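Local coordinates for protein tryptophanyl-tRNA synthetase (Aeropyrum pernix, PDB 3A04) that catalyses the ATP-dependent joining of L-tryptophan to its cognate tRNA, releasing AMP and diphosphate, as a class I aminoacyl-tRNA synthetase, at residues N277-T289 / G297-D309. Numbering follows the deposited sequence.
Sequences NKLFRALTGGRAT and GGVPEVCSVYHMD. With CD (cadmium ion), chain D; SF4 (iron/sulfur cluster), chain B.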
loop_
_atom_site.group_PDB
_atom_site.type_symbol
_atom_site.label_atom_id
_atom_site.label_comp_id
_atom_site.label_asym_id
_atom_site.label_seq_id
_atom_site.Cartn_x
_atom_site.Cartn_y
_atom_site.Cartn_z
ATOM N N ASN A 277 -4.349 -31.548 31.274
ATOM C CA ASN A 277 -4.146 -30.731 32.437
ATOM C C ASN A 277 -4.714 -29.336 32.312
ATOM O O ASN A 277 -5.262 -28.796 33.253
ATOM C CB ASN A 277 -2.646 -30.630 32.724
ATOM C CG ASN A 277 -2.075 -31.934 33.292
ATOM O OD1 ASN A 277 -2.816 -32.785 33.787
ATOM N ND2 ASN A 277 -0.764 -32.103 33.177
ATOM N N LYS A 278 -4.567 -28.729 31.134
ATOM C CA LYS A 278 -5.217 -27.438 30.922
ATOM C C LYS A 278 -6.707 -27.565 31.101
ATOM O O LYS A 278 -7.355 -26.679 31.703
ATOM C CB LYS A 278 -4.932 -26.928 29.490
ATOM C CG LYS A 278 -3.502 -26.602 29.253
ATOM C CD LYS A 278 -3.363 -25.940 27.821
ATOM C CE LYS A 278 -1.956 -25.367 27.625
ATOM N NZ LYS A 278 -1.820 -25.057 26.136
ATOM N N LEU A 279 -7.299 -28.614 30.528
ATOM C CA LEU A 279 -8.746 -28.772 30.726
ATOM C C LEU A 279 -9.099 -28.937 32.219
ATOM O O LEU A 279 -10.119 -28.400 32.728
ATOM C CB LEU A 279 -9.269 -30.012 29.951
ATOM C CG LEU A 279 -10.803 -30.193 29.861
ATOM C CD1 LEU A 279 -11.457 -28.979 29.205
ATOM C CD2 LEU A 279 -11.132 -31.335 28.896
ATOM N N PHE A 280 -8.290 -29.729 32.932
ATOM C CA PHE A 280 -8.632 -29.971 34.340
ATOM C C PHE A 280 -8.435 -28.761 35.267
ATOM O O PHE A 280 -9.058 -28.651 36.329
ATOM C CB PHE A 280 -7.931 -31.235 34.896
ATOM C CG PHE A 280 -8.783 -32.477 34.722
ATOM C CD1 PHE A 280 -8.859 -33.099 33.489
ATOM C CD2 PHE A 280 -9.529 -32.985 35.768
ATOM C CE1 PHE A 280 -9.670 -34.270 33.272
ATOM C CE2 PHE A 280 -10.348 -34.158 35.584
ATOM C CZ PHE A 280 -10.390 -34.793 34.326
ATOM N N ARG A 281 -7.641 -27.825 34.803
ATOM C CA ARG A 281 -7.485 -26.569 35.485
ATOM C C ARG A 281 -8.476 -25.511 35.125
ATOM O O ARG A 281 -8.415 -24.427 35.695
ATOM C CB ARG A 281 -6.063 -26.039 35.223
ATOM C CG ARG A 281 -5.120 -26.839 36.081
ATOM C CD ARG A 281 -3.701 -26.680 35.630
ATOM N NE ARG A 281 -2.932 -27.748 36.255
ATOM C CZ ARG A 281 -1.752 -28.167 35.799
ATOM N NH1 ARG A 281 -1.218 -27.588 34.716
ATOM N NH2 ARG A 281 -1.120 -29.160 36.418
ATOM N N ALA A 282 -9.362 -25.779 34.151
ATOM C CA ALA A 282 -10.346 -24.751 33.704
ATOM C C ALA A 282 -11.273 -24.262 34.833
ATOM O O ALA A 282 -11.731 -25.062 35.671
ATOM C CB ALA A 282 -11.244 -25.280 32.551
ATOM N N LEU A 283 -11.616 -22.974 34.797
ATOM C CA LEU A 283 -12.699 -22.461 35.648
ATOM C C LEU A 283 -14.091 -23.025 35.297
ATOM O O LEU A 283 -14.489 -23.133 34.104
ATOM C CB LEU A 283 -12.712 -20.920 35.622
ATOM C CG LEU A 283 -11.350 -20.291 35.979
ATOM C CD1 LEU A 283 -11.389 -18.756 36.149
ATOM C CD2 LEU A 283 -10.717 -20.933 37.204
ATOM N N THR A 284 -14.820 -23.404 36.333
ATOM C CA THR A 284 -16.154 -23.955 36.165
ATOM C C THR A 284 -17.181 -23.106 36.906
ATOM O O THR A 284 -16.823 -22.176 37.629
ATOM C CB THR A 284 -16.228 -25.375 36.799
ATOM O OG1 THR A 284 -16.064 -25.256 38.233
ATOM C CG2 THR A 284 -15.143 -26.237 36.239
ATOM N N GLY A 285 -18.448 -23.407 36.700
ATOM C CA GLY A 285 -19.500 -22.922 37.599
ATOM C C GLY A 285 -19.768 -23.855 38.780
ATOM O O GLY A 285 -20.898 -23.988 39.182
ATOM N N GLY A 286 -18.746 -24.552 39.276
ATOM C CA GLY A 286 -18.875 -25.508 40.396
ATOM C C GLY A 286 -18.947 -24.760 41.737
ATOM O O GLY A 286 -18.893 -23.511 41.771
ATOM N N ARG A 287 -19.114 -25.491 42.848
ATOM C CA ARG A 287 -19.360 -24.821 44.141
ATOM C C ARG A 287 -18.304 -25.238 45.116
ATOM O O ARG A 287 -17.380 -26.013 44.766
ATOM C CB ARG A 287 -20.767 -25.091 44.712
ATOM C CG ARG A 287 -21.973 -24.971 43.766
ATOM C CD ARG A 287 -22.778 -23.619 43.746
ATOM N NE ARG A 287 -23.994 -23.859 42.939
ATOM C CZ ARG A 287 -24.928 -22.969 42.560
ATOM N NH1 ARG A 287 -24.862 -21.679 42.902
ATOM N NH2 ARG A 287 -25.955 -23.383 41.805
ATOM N N ALA A 288 -18.449 -24.735 46.347
ATOM C CA ALA A 288 -17.503 -24.964 47.427
ATOM C C ALA A 288 -16.974 -26.388 47.466
ATOM O O ALA A 288 -15.745 -26.610 47.504
ATOM C CB ALA A 288 -18.151 -24.583 48.783
ATOM N N THR A 289 -17.908 -27.346 47.441
ATOM C CA THR A 289 -17.598 -28.757 47.718
ATOM C C THR A 289 -18.611 -29.691 47.076
ATOM O O THR A 289 -19.758 -29.289 46.777
ATOM C CB THR A 289 -17.683 -29.065 49.244
ATOM O OG1 THR A 289 -18.910 -28.509 49.756
ATOM C CG2 THR A 289 -16.459 -28.508 50.019
ATOM N N GLY A 297 -26.722 -27.883 42.584
ATOM C CA GLY A 297 -26.190 -28.058 41.226
ATOM C C GLY A 297 -25.172 -26.984 40.833
ATOM O O GLY A 297 -24.679 -26.226 41.679
ATOM N N GLY A 298 -24.844 -26.923 39.546
ATOM C CA GLY A 298 -23.851 -25.979 39.098
ATOM C C GLY A 298 -24.388 -24.862 38.225
ATOM O O GLY A 298 -25.616 -24.741 37.976
ATOM N N VAL A 299 -23.457 -24.037 37.744
ATOM C CA VAL A 299 -23.826 -22.909 36.938
ATOM C C VAL A 299 -23.106 -23.001 35.555
ATOM O O VAL A 299 -22.008 -22.458 35.378
ATOM C CB VAL A 299 -23.552 -21.567 37.721
ATOM C CG1 VAL A 299 -24.023 -20.298 36.914
ATOM C CG2 VAL A 299 -24.215 -21.628 39.171
ATOM N N PRO A 300 -23.723 -23.732 34.596
ATOM C CA PRO A 300 -23.111 -23.910 33.252
ATOM C C PRO A 300 -22.907 -22.592 32.475
ATOM O O PRO A 300 -21.930 -22.466 31.740
ATOM C CB PRO A 300 -24.118 -24.838 32.516
ATOM C CG PRO A 300 -24.791 -25.657 33.643
ATOM C CD PRO A 300 -24.921 -24.600 34.778
ATOM N N GLU A 301 -23.827 -21.638 32.651
ATOM C CA GLU A 301 -23.750 -20.273 32.063
ATOM C C GLU A 301 -22.379 -19.582 32.258
ATOM O O GLU A 301 -21.959 -18.792 31.421
ATOM C CB GLU A 301 -24.880 -19.368 32.620
ATOM C CG GLU A 301 -26.295 -19.709 32.122
ATOM C CD GLU A 301 -26.942 -20.972 32.775
ATOM O OE1 GLU A 301 -26.415 -21.509 33.777
ATOM O OE2 GLU A 301 -28.015 -21.421 32.283
ATOM N N VAL A 302 -21.667 -19.910 33.338
ATOM C CA VAL A 302 -20.337 -19.318 33.615
ATOM C C VAL A 302 -19.168 -20.317 33.580
ATOM O O VAL A 302 -18.061 -20.035 34.102
ATOM C CB VAL A 302 -20.355 -18.504 34.962
ATOM C CG1 VAL A 302 -21.527 -17.523 34.931
ATOM C CG2 VAL A 302 -20.533 -19.447 36.124
ATOM N N CYS A 303 -19.402 -21.490 32.982
ATOM C CA CYS A 303 -18.450 -22.593 33.128
ATOM C C CYS A 303 -17.742 -22.753 31.789
ATOM O O CYS A 303 -18.388 -22.937 30.737
ATOM C CB CYS A 303 -19.205 -23.899 33.417
ATOM S SG CYS A 303 -18.093 -25.242 33.462
ATOM N N SER A 304 -16.427 -22.691 31.824
ATOM C CA SER A 304 -15.655 -22.801 30.564
ATOM C C SER A 304 -15.575 -24.281 30.075
ATOM O O SER A 304 -15.278 -24.548 28.924
ATOM C CB SER A 304 -14.278 -22.180 30.793
ATOM O OG SER A 304 -13.498 -23.079 31.532
ATOM N N VAL A 305 -15.884 -25.254 30.948
ATOM C CA VAL A 305 -15.940 -26.668 30.509
ATOM C C VAL A 305 -17.194 -26.884 29.680
ATOM O O VAL A 305 -17.155 -27.436 28.555
ATOM C CB VAL A 305 -15.955 -27.630 31.725
ATOM C CG1 VAL A 305 -16.175 -29.121 31.217
ATOM C CG2 VAL A 305 -14.645 -27.478 32.533
ATOM N N TYR A 306 -18.299 -26.374 30.201
ATOM C CA TYR A 306 -19.561 -26.453 29.518
ATOM C C TYR A 306 -19.482 -25.709 28.176
ATOM O O TYR A 306 -20.003 -26.183 27.162
ATOM C CB TYR A 306 -20.709 -25.875 30.388
ATOM C CG TYR A 306 -22.032 -25.925 29.657
ATOM C CD1 TYR A 306 -22.661 -27.163 29.390
ATOM C CD2 TYR A 306 -22.619 -24.759 29.124
ATOM C CE1 TYR A 306 -23.889 -27.223 28.616
ATOM C CE2 TYR A 306 -23.835 -24.815 28.357
ATOM C CZ TYR A 306 -24.458 -26.046 28.127
ATOM O OH TYR A 306 -25.656 -26.095 27.417
ATOM N N HIS A 307 -18.843 -24.538 28.150
ATOM C CA HIS A 307 -18.659 -23.878 26.829
ATOM C C HIS A 307 -17.755 -24.640 25.856
ATOM O O HIS A 307 -17.998 -24.626 24.683
ATOM C CB HIS A 307 -18.222 -22.429 27.043
ATOM C CG HIS A 307 -19.325 -21.588 27.557
ATOM N ND1 HIS A 307 -19.590 -21.460 28.909
ATOM C CD2 HIS A 307 -20.313 -20.907 26.910
ATOM C CE1 HIS A 307 -20.640 -20.661 29.073
ATOM N NE2 HIS A 307 -21.103 -20.334 27.879
ATOM N N MET A 308 -16.731 -25.335 26.340
ATOM C CA MET A 308 -15.976 -26.227 25.458
ATOM C C MET A 308 -16.923 -27.305 24.872
ATOM O O MET A 308 -16.850 -27.640 23.701
ATOM C CB MET A 308 -14.870 -26.967 26.254
ATOM C CG MET A 308 -13.570 -26.159 26.412
ATOM S SD MET A 308 -12.657 -25.904 24.861
ATOM C CE MET A 308 -12.002 -27.506 24.395
ATOM N N ASP A 309 -17.774 -27.918 25.709
ATOM C CA ASP A 309 -18.776 -28.890 25.170
ATOM C C ASP A 309 -19.716 -28.261 24.160
ATOM O O ASP A 309 -19.988 -28.808 23.114
ATOM C CB ASP A 309 -19.644 -29.440 26.347
ATOM C CG ASP A 309 -18.864 -30.395 27.243
ATOM O OD1 ASP A 309 -17.878 -30.971 26.772
ATOM O OD2 ASP A 309 -19.224 -30.536 28.419
HETATM CD CD CD D . -22.756 -18.675 27.067
HETATM FE FE1 SF4 B . -19.746 -29.525 34.393
HETATM FE FE2 SF4 B . -21.596 -28.020 35.754
HETATM FE FE3 SF4 B . -19.071 -28.384 36.772
HETATM FE FE4 SF4 B . -19.379 -26.936 34.471
HETATM S S1 SF4 B . -20.257 -26.429 36.630
HETATM S S2 SF4 B . -17.793 -28.510 34.852
HETATM S S3 SF4 B . -21.100 -27.929 33.461
HETATM S S4 SF4 B . -20.719 -30.004 36.504
HETATM O O HOH W 1 -21.270 -17.316 26.952
HETATM O O HOH W 2 -23.030 -19.449 24.559
#
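Arg287 grips the carbonyl of Gly297 side-on, since arginine offers two N-H groups along one edge: NE donates to Gly297 O at 2.8 Å and NH2 to the same oxygen at 3.1 Å, the acceptor in the guanidinium plane. The bend at chi2 (-96°) turns that edge to Gly297 O, and Val299, crossing Arg287 at about a right angle, sets CG2 over one guanidinium face, offset toward the rim. Replaced by alanine, this position would probably leave Gly297 O without its two donors and Val299 CG2 without its guanidinium neighbour. Two residues before Arg287, Gly285 O accepts from Val299 N; glycine suits because a CB would hit Val299 O. Cys303 supplies the sulfur ligand for cluster iron FE4, SG 2.4 Å away, and SG also caps the following helix, accepting from Tyr306 N. Thr284 and Val305 lie side by side, their CG2 methyls packing on sulfide S2, while Thr284 OG1 closes an ST turn with Gly286 N. Small Ser304 fits against Ala282, its N and OG both donating to Leu283 O; OG also meets Leu252 O. Loops 281-289 and 297-303 join helix 272-280 to helix 304-313 through helix 290-296; helices 317-328 and 334-364 bring Cys327, Cys334 and Cys337 to the pocket.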